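Local coordinates for protein glutamate racemase (Escherichia coli, PDB 2JFN) that belongs to the Asp/Glu/hydantoin racemase family of alpha/beta proteins and holds glutamic acid in a pocket formed by loops between its two alpha/beta lobes, at residues A[56-61]-A[204-209]; A[131-136]-A[188-193]. All coordinates share one frame; numbering follows the deposited sequence.

Overall arrangement
Running from the N terminus, the chain leaves strand 48-53 of the mixed sheet and enters the loop 56-61, the first half of contact 1. It later crosses to the four-stranded parallel sheet, where 131-136 on strand 129-134 opens contact 2. Helix 188-191 closes that smaller loop; 204-209, after strand 199-202, closes the larger one, so contact 2 is nested inside contact 1. Contact 1 joins the two sheets' loops across glutamic acid, whereas contact 2 packs a short helix on the parallel sheet. Their centres are about 17 Å apart, but they touch where F207 CE1 comes within 3.4 Å of A134 N.

Contact 1: residues A[56-61]-A[204-209]; sequences VAFPYG and CTHFPL. With GLU (glutamic acid), chain B.
F58 and H206 meet from opposite directions in a small, ligand-bridged contact between two loops, one following strand 48-53 of the mixed sheet and the other strand 199-202 of the parallel sheet. Their direct touch is slight: F58 CE1 lies 4.0 Å from H206 NE2, and the two rings meet obliquely, with planes at 32°. With chi1 at 171°, CG stands opposite the backbone N of F58 and the ring reaches across toward H206; P59 CB, after a cis peptide bond, lies over one face of that ring. Most of the joining is done by glutamic acid. Its side-chain carboxylate is gripped by two successive backbone amides, Y60 N to OE2 at 2.9 Å and G61 N to OE1 at 2.9 Å. At its other end T205 acts twice: T205 N donates to the ligand O at 3.0 Å, while T205 OG1 accepts from the ligand N at 2.7 Å and is also bonded to A91 O. H206 ND1 takes a second bond from that N, 2.8 Å long and lying in the plane of the imidazole, and H206 NE2 is hydrogen-bonded to E170 on helix 163-174; bonds at both ring nitrogens should hold the imidazole in its rotation. C204 SG stands 3.5 Å from the ligand CA, and S29, N93, T94 and D28 add further bonds to the ligand. The division of labour implies that one loop binds the side-chain carboxylate through peptide N-H groups and the other the alpha-amino and alpha-carboxylate groups, so a single bound molecule ties together loops that scarcely touch.

Contact 2: residues A[131-136]-A[188-193]; sequences GLLATR and RPWLRM
W190 drives the six-membered end of its indole onto strand 129-134, with CH2 as the leading atom. CH2 reaches G131 CA at 3.7 Å, an approach open to it because glycine carries no side chain there. It also lies 3.7 Å from L132 N, which sits at the rim of the indole, near its plane. L133 meets the same end of the ring through its branch point and one methyl: CD2 is 3.7 Å from CH2 and CG 3.8 Å from CZ3, the leucine branch lying at a slant to the indole. With CG of W190 anti to its carbonyl carbon (chi1 -73°), the indole leaves the short helix 188-191, reaches toward the sheet and packs against it; just after W190, M193 N is hydrogen-bonded to W190 O at 3.1 Å. Around this first shell, W190 also packs on V200 of one neighbouring strand and on E158 and L160 of the other, while L133 rests on V200, L202, L160 and F207. The strand itself is held by backbone bonds on both flanks, G131 to T199 and V201, and L132 to E158 and L160. Across the interface the touching groups are buried carbon surfaces and one peptide nitrogen met at the ring's edge, consistent with van der Waals packing and shape fit at this contact, where W190 supplies the whole helix-side surface.

Contact 1: residues A[56-61]-A[204-209]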
loop_
_atom_site.group_PDB
_atom_site.type_symbol
_atom_site.label_atom_id
_atom_site.label_comp_id
_atom_site.label_asym_id
_atom_site.label_seq_id
_atom_site.Cartn_x
_atom_site.Cartn_y
_atom_site.Cartn_z
ATOM N N VAL A 56 -1.154 -12.731 -9.437
ATOM C CA VAL A 56 -0.299 -13.627 -10.218
ATOM C C VAL A 56 1.181 -13.541 -9.824
ATOM O O VAL A 56 1.875 -14.559 -9.759
ATOM C CB VAL A 56 -0.425 -13.330 -11.740
ATOM C CG1 VAL A 56 0.701 -14.014 -12.520
ATOM C CG2 VAL A 56 -1.774 -13.822 -12.250
ATOM N N ALA A 57 1.663 -12.333 -9.550
ATOM C CA ALA A 57 3.064 -12.165 -9.200
ATOM C C ALA A 57 3.312 -11.819 -7.731
ATOM O O ALA A 57 4.458 -11.652 -7.320
ATOM C CB ALA A 57 3.702 -11.123 -10.108
ATOM N N PHE A 58 2.247 -11.706 -6.942
ATOM C CA PHE A 58 2.401 -11.421 -5.513
ATOM C C PHE A 58 3.159 -12.622 -4.946
ATOM O O PHE A 58 2.864 -13.757 -5.316
ATOM C CB PHE A 58 1.031 -11.332 -4.831
ATOM C CG PHE A 58 1.110 -11.256 -3.332
ATOM C CD1 PHE A 58 1.254 -10.028 -2.688
ATOM C CD2 PHE A 58 1.093 -12.419 -2.566
ATOM C CE1 PHE A 58 1.385 -9.959 -1.302
ATOM C CE2 PHE A 58 1.224 -12.361 -1.174
ATOM C CZ PHE A 58 1.371 -11.131 -0.542
ATOM N N PRO A 59 4.118 -12.400 -4.025
ATOM C CA PRO A 59 4.574 -11.128 -3.451
ATOM C C PRO A 59 5.694 -10.456 -4.247
ATOM O O PRO A 59 6.563 -11.124 -4.813
ATOM C CB PRO A 59 5.036 -11.537 -2.055
ATOM C CG PRO A 59 5.672 -12.861 -2.320
ATOM C CD PRO A 59 4.686 -13.538 -3.271
ATOM N N TYR A 60 5.658 -9.127 -4.282
ATOM C CA TYR A 60 6.659 -8.334 -4.993
ATOM C C TYR A 60 7.966 -8.209 -4.187
ATOM O O TYR A 60 9.047 -8.035 -4.757
ATOM C CB TYR A 60 6.098 -6.932 -5.284
ATOM C CG TYR A 60 5.185 -6.825 -6.498
ATOM C CD1 TYR A 60 4.616 -7.958 -7.094
ATOM C CD2 TYR A 60 4.881 -5.574 -7.043
ATOM C CE1 TYR A 60 3.761 -7.840 -8.210
ATOM C CE2 TYR A 60 4.041 -5.445 -8.144
ATOM C CZ TYR A 60 3.482 -6.576 -8.726
ATOM O OH TYR A 60 2.649 -6.429 -9.815
ATOM N N GLY A 61 7.857 -8.302 -2.864
ATOM C CA GLY A 61 9.024 -8.182 -2.002
ATOM C C GLY A 61 10.238 -8.992 -2.425
ATOM O O GLY A 61 11.373 -8.531 -2.302
ATOM N N CYS A 204 4.496 -0.594 4.868
ATOM C CA CYS A 204 3.973 -1.605 3.962
ATOM C C CYS A 204 2.475 -1.326 3.979
ATOM O O CYS A 204 1.866 -1.285 5.048
ATOM C CB CYS A 204 4.274 -3.008 4.487
ATOM S SG CYS A 204 3.855 -4.312 3.324
ATOM N N THR A 205 1.876 -1.110 2.811
ATOM C CA THR A 205 0.446 -0.801 2.768
ATOM C C THR A 205 -0.436 -1.930 3.303
ATOM O O THR A 205 -1.629 -1.739 3.543
ATOM C CB THR A 205 -0.011 -0.408 1.336
ATOM O OG1 THR A 205 0.108 -1.533 0.458
ATOM C CG2 THR A 205 0.856 0.729 0.804
ATOM N N HIS A 206 0.144 -3.109 3.491
ATOM C CA HIS A 206 -0.614 -4.230 4.051
ATOM C C HIS A 206 -0.795 -4.062 5.566
ATOM O O HIS A 206 -1.807 -4.480 6.141
ATOM C CB HIS A 206 0.116 -5.559 3.829
ATOM C CG HIS A 206 -0.239 -6.256 2.551
ATOM N ND1 HIS A 206 0.214 -5.839 1.318
ATOM C CD2 HIS A 206 -0.972 -7.372 2.324
ATOM C CE1 HIS A 206 -0.220 -6.669 0.386
ATOM N NE2 HIS A 206 -0.942 -7.608 0.971
ATOM N N PHE A 207 0.191 -3.443 6.208
ATOM C CA PHE A 207 0.174 -3.310 7.662
ATOM C C PHE A 207 -0.949 -2.522 8.326
ATOM O O PHE A 207 -1.442 -2.941 9.370
ATOM C CB PHE A 207 1.559 -2.841 8.144
ATOM C CG PHE A 207 2.680 -3.802 7.789
ATOM C CD1 PHE A 207 4.014 -3.453 8.004
ATOM C CD2 PHE A 207 2.400 -5.050 7.220
ATOM C CE1 PHE A 207 5.051 -4.324 7.660
ATOM C CE2 PHE A 207 3.430 -5.929 6.872
ATOM C CZ PHE A 207 4.756 -5.565 7.090
ATOM N N PRO A 208 -1.377 -1.381 7.747
ATOM C CA PRO A 208 -2.467 -0.648 8.403
ATOM C C PRO A 208 -3.700 -1.543 8.586
ATOM O O PRO A 208 -4.515 -1.323 9.483
ATOM C CB PRO A 208 -2.728 0.509 7.440
ATOM C CG PRO A 208 -1.364 0.797 6.909
ATOM C CD PRO A 208 -0.825 -0.601 6.621
ATOM N N LEU A 209 -3.823 -2.555 7.730
ATOM C CA LEU A 209 -4.945 -3.494 7.795
ATOM C C LEU A 209 -4.899 -4.305 9.091
ATOM O O LEU A 209 -5.903 -4.894 9.501
ATOM C CB LEU A 209 -4.902 -4.459 6.601
ATOM C CG LEU A 209 -5.067 -3.839 5.214
ATOM C CD1 LEU A 209 -4.864 -4.904 4.154
ATOM C CD2 LEU A 209 -6.450 -3.213 5.100
HETATM N N GLU B . 1.420 -3.839 -0.200
HETATM C CA GLU B . 2.805 -4.271 0.006
HETATM C C GLU B . 3.715 -3.067 -0.144
HETATM O O GLU B . 3.335 -1.919 0.289
HETATM C CB GLU B . 3.170 -5.352 -1.023
HETATM C CG GLU B . 3.906 -6.525 -0.337
HETATM C CD GLU B . 4.536 -7.451 -1.369
HETATM O OE1 GLU B . 5.588 -8.029 -1.108
HETATM O OE2 GLU B . 3.996 -7.638 -2.464
HETATM O OXT GLU B . 4.862 -3.193 -0.687
#

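Contact 2: residues A[131-136]-A[188-193]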
loop_
_atom_site.group_PDB
_atom_site.type_symbol
_atom_site.label_atom_id
_atom_site.label_comp_id
_atom_site.label_asym_id
_atom_site.label_seq_id
_atom_site.Cartn_x
_atom_site.Cartn_y
_atom_site.Cartn_z
ATOM N N GLY A 131 10.271 3.298 15.003
ATOM C CA GLY A 131 10.336 1.986 14.394
ATOM C C GLY A 131 9.784 1.994 12.977
ATOM O O GLY A 131 8.898 2.782 12.643
ATOM N N LEU A 132 10.326 1.124 12.134
ATOM C CA LEU A 132 9.857 1.010 10.762
ATOM C C LEU A 132 9.508 -0.442 10.500
ATOM O O LEU A 132 10.383 -1.312 10.524
ATOM C CB LEU A 132 10.933 1.467 9.771
ATOM C CG LEU A 132 10.628 1.254 8.275
ATOM C CD1 LEU A 132 9.382 2.033 7.860
ATOM C CD2 LEU A 132 11.829 1.711 7.449
ATOM N N LEU A 133 8.224 -0.706 10.296
ATOM C CA LEU A 133 7.759 -2.055 9.992
ATOM C C LEU A 133 7.510 -2.070 8.497
ATOM O O LEU A 133 6.714 -1.280 7.987
ATOM C CB LEU A 133 6.446 -2.374 10.708
ATOM C CG LEU A 133 6.471 -2.766 12.177
ATOM C CD1 LEU A 133 5.049 -3.086 12.610
ATOM C CD2 LEU A 133 7.374 -3.985 12.376
ATOM N N ALA A 134 8.200 -2.955 7.795
ATOM C CA ALA A 134 8.041 -3.062 6.354
ATOM C C ALA A 134 8.218 -4.517 5.976
ATOM O O ALA A 134 8.504 -5.355 6.829
ATOM C CB ALA A 134 9.089 -2.208 5.646
ATOM N N THR A 135 8.041 -4.832 4.701
ATOM C CA THR A 135 8.229 -6.206 4.294
ATOM C C THR A 135 9.731 -6.442 4.155
ATOM O O THR A 135 10.515 -5.490 4.086
ATOM C CB THR A 135 7.494 -6.518 2.977
ATOM O OG1 THR A 135 7.550 -7.932 2.739
ATOM C CG2 THR A 135 8.112 -5.761 1.814
ATOM N N ARG A 136 10.125 -7.709 4.124
ATOM C CA ARG A 136 11.531 -8.073 4.040
ATOM C C ARG A 136 12.312 -7.348 2.950
ATOM O O ARG A 136 13.424 -6.877 3.190
ATOM C CB ARG A 136 11.671 -9.588 3.861
ATOM C CG ARG A 136 13.100 -10.073 3.979
ATOM C CD ARG A 136 13.714 -9.611 5.295
ATOM N NE ARG A 136 15.166 -9.747 5.288
ATOM C CZ ARG A 136 15.957 -9.359 6.282
ATOM N NH1 ARG A 136 15.436 -8.811 7.371
ATOM N NH2 ARG A 136 17.270 -9.514 6.181
ATOM N N ARG A 188 8.894 -9.802 18.663
ATOM C CA ARG A 188 9.676 -10.142 19.851
ATOM C C ARG A 188 10.863 -9.196 20.054
ATOM O O ARG A 188 11.062 -8.679 21.149
ATOM C CB ARG A 188 10.152 -11.606 19.785
ATOM C CG ARG A 188 10.637 -12.163 21.139
ATOM C CD ARG A 188 10.942 -13.661 21.084
ATOM N NE ARG A 188 12.173 -13.962 20.353
ATOM C CZ ARG A 188 12.716 -15.174 20.270
ATOM N NH1 ARG A 188 12.137 -16.205 20.868
ATOM N NH2 ARG A 188 13.844 -15.357 19.602
ATOM N N PRO A 189 11.653 -8.936 18.993
ATOM C CA PRO A 189 12.809 -8.039 19.108
ATOM C C PRO A 189 12.459 -6.727 19.805
ATOM O O PRO A 189 13.196 -6.251 20.677
ATOM C CB PRO A 189 13.207 -7.805 17.653
ATOM C CG PRO A 189 12.818 -9.072 16.988
ATOM C CD PRO A 189 11.474 -9.381 17.598
ATOM N N TRP A 190 11.333 -6.141 19.409
ATOM C CA TRP A 190 10.881 -4.881 19.979
ATOM C C TRP A 190 10.322 -5.041 21.384
ATOM O O TRP A 190 10.543 -4.194 22.241
ATOM C CB TRP A 190 9.836 -4.238 19.061
ATOM C CG TRP A 190 10.430 -3.670 17.802
ATOM C CD1 TRP A 190 11.736 -3.731 17.411
ATOM C CD2 TRP A 190 9.739 -2.939 16.779
ATOM N NE1 TRP A 190 11.904 -3.085 16.212
ATOM C CE2 TRP A 190 10.694 -2.589 15.801
ATOM C CE3 TRP A 190 8.405 -2.548 16.597
ATOM C CZ2 TRP A 190 10.360 -1.863 14.654
ATOM C CZ3 TRP A 190 8.072 -1.822 15.452
ATOM C CH2 TRP A 190 9.049 -1.491 14.498
ATOM N N LEU A 191 9.601 -6.130 21.620
ATOM C CA LEU A 191 9.033 -6.375 22.938
ATOM C C LEU A 191 10.118 -6.649 23.979
ATOM O O LEU A 191 9.852 -6.600 25.174
ATOM C CB LEU A 191 8.053 -7.549 22.884
ATOM C CG LEU A 191 6.805 -7.301 22.034
ATOM C CD1 LEU A 191 6.003 -8.590 21.894
ATOM C CD2 LEU A 191 5.965 -6.203 22.687
ATOM N N ARG A 192 11.336 -6.937 23.528
ATOM C CA ARG A 192 12.435 -7.198 24.460
ATOM C C ARG A 192 13.319 -5.978 24.688
ATOM O O ARG A 192 14.340 -6.067 25.371
ATOM C CB ARG A 192 13.303 -8.357 23.965
ATOM C CG ARG A 192 12.681 -9.729 24.158
ATOM C CD ARG A 192 13.566 -10.804 23.548
ATOM N NE ARG A 192 13.078 -12.150 23.838
ATOM C CZ ARG A 192 13.648 -13.264 23.383
ATOM N NH1 ARG A 192 14.722 -13.190 22.610
ATOM N NH2 ARG A 192 13.150 -14.449 23.715
ATOM N N MET A 193 12.927 -4.840 24.120
ATOM C CA MET A 193 13.699 -3.610 24.269
ATOM C C MET A 193 13.382 -2.880 25.572
ATOM O O MET A 193 12.231 -2.862 26.023
ATOM C CB MET A 193 13.431 -2.667 23.090
ATOM C CG MET A 193 14.102 -3.069 21.780
ATOM S SD MET A 193 13.695 -1.931 20.426
ATOM C CE MET A 193 14.821 -0.544 20.748
#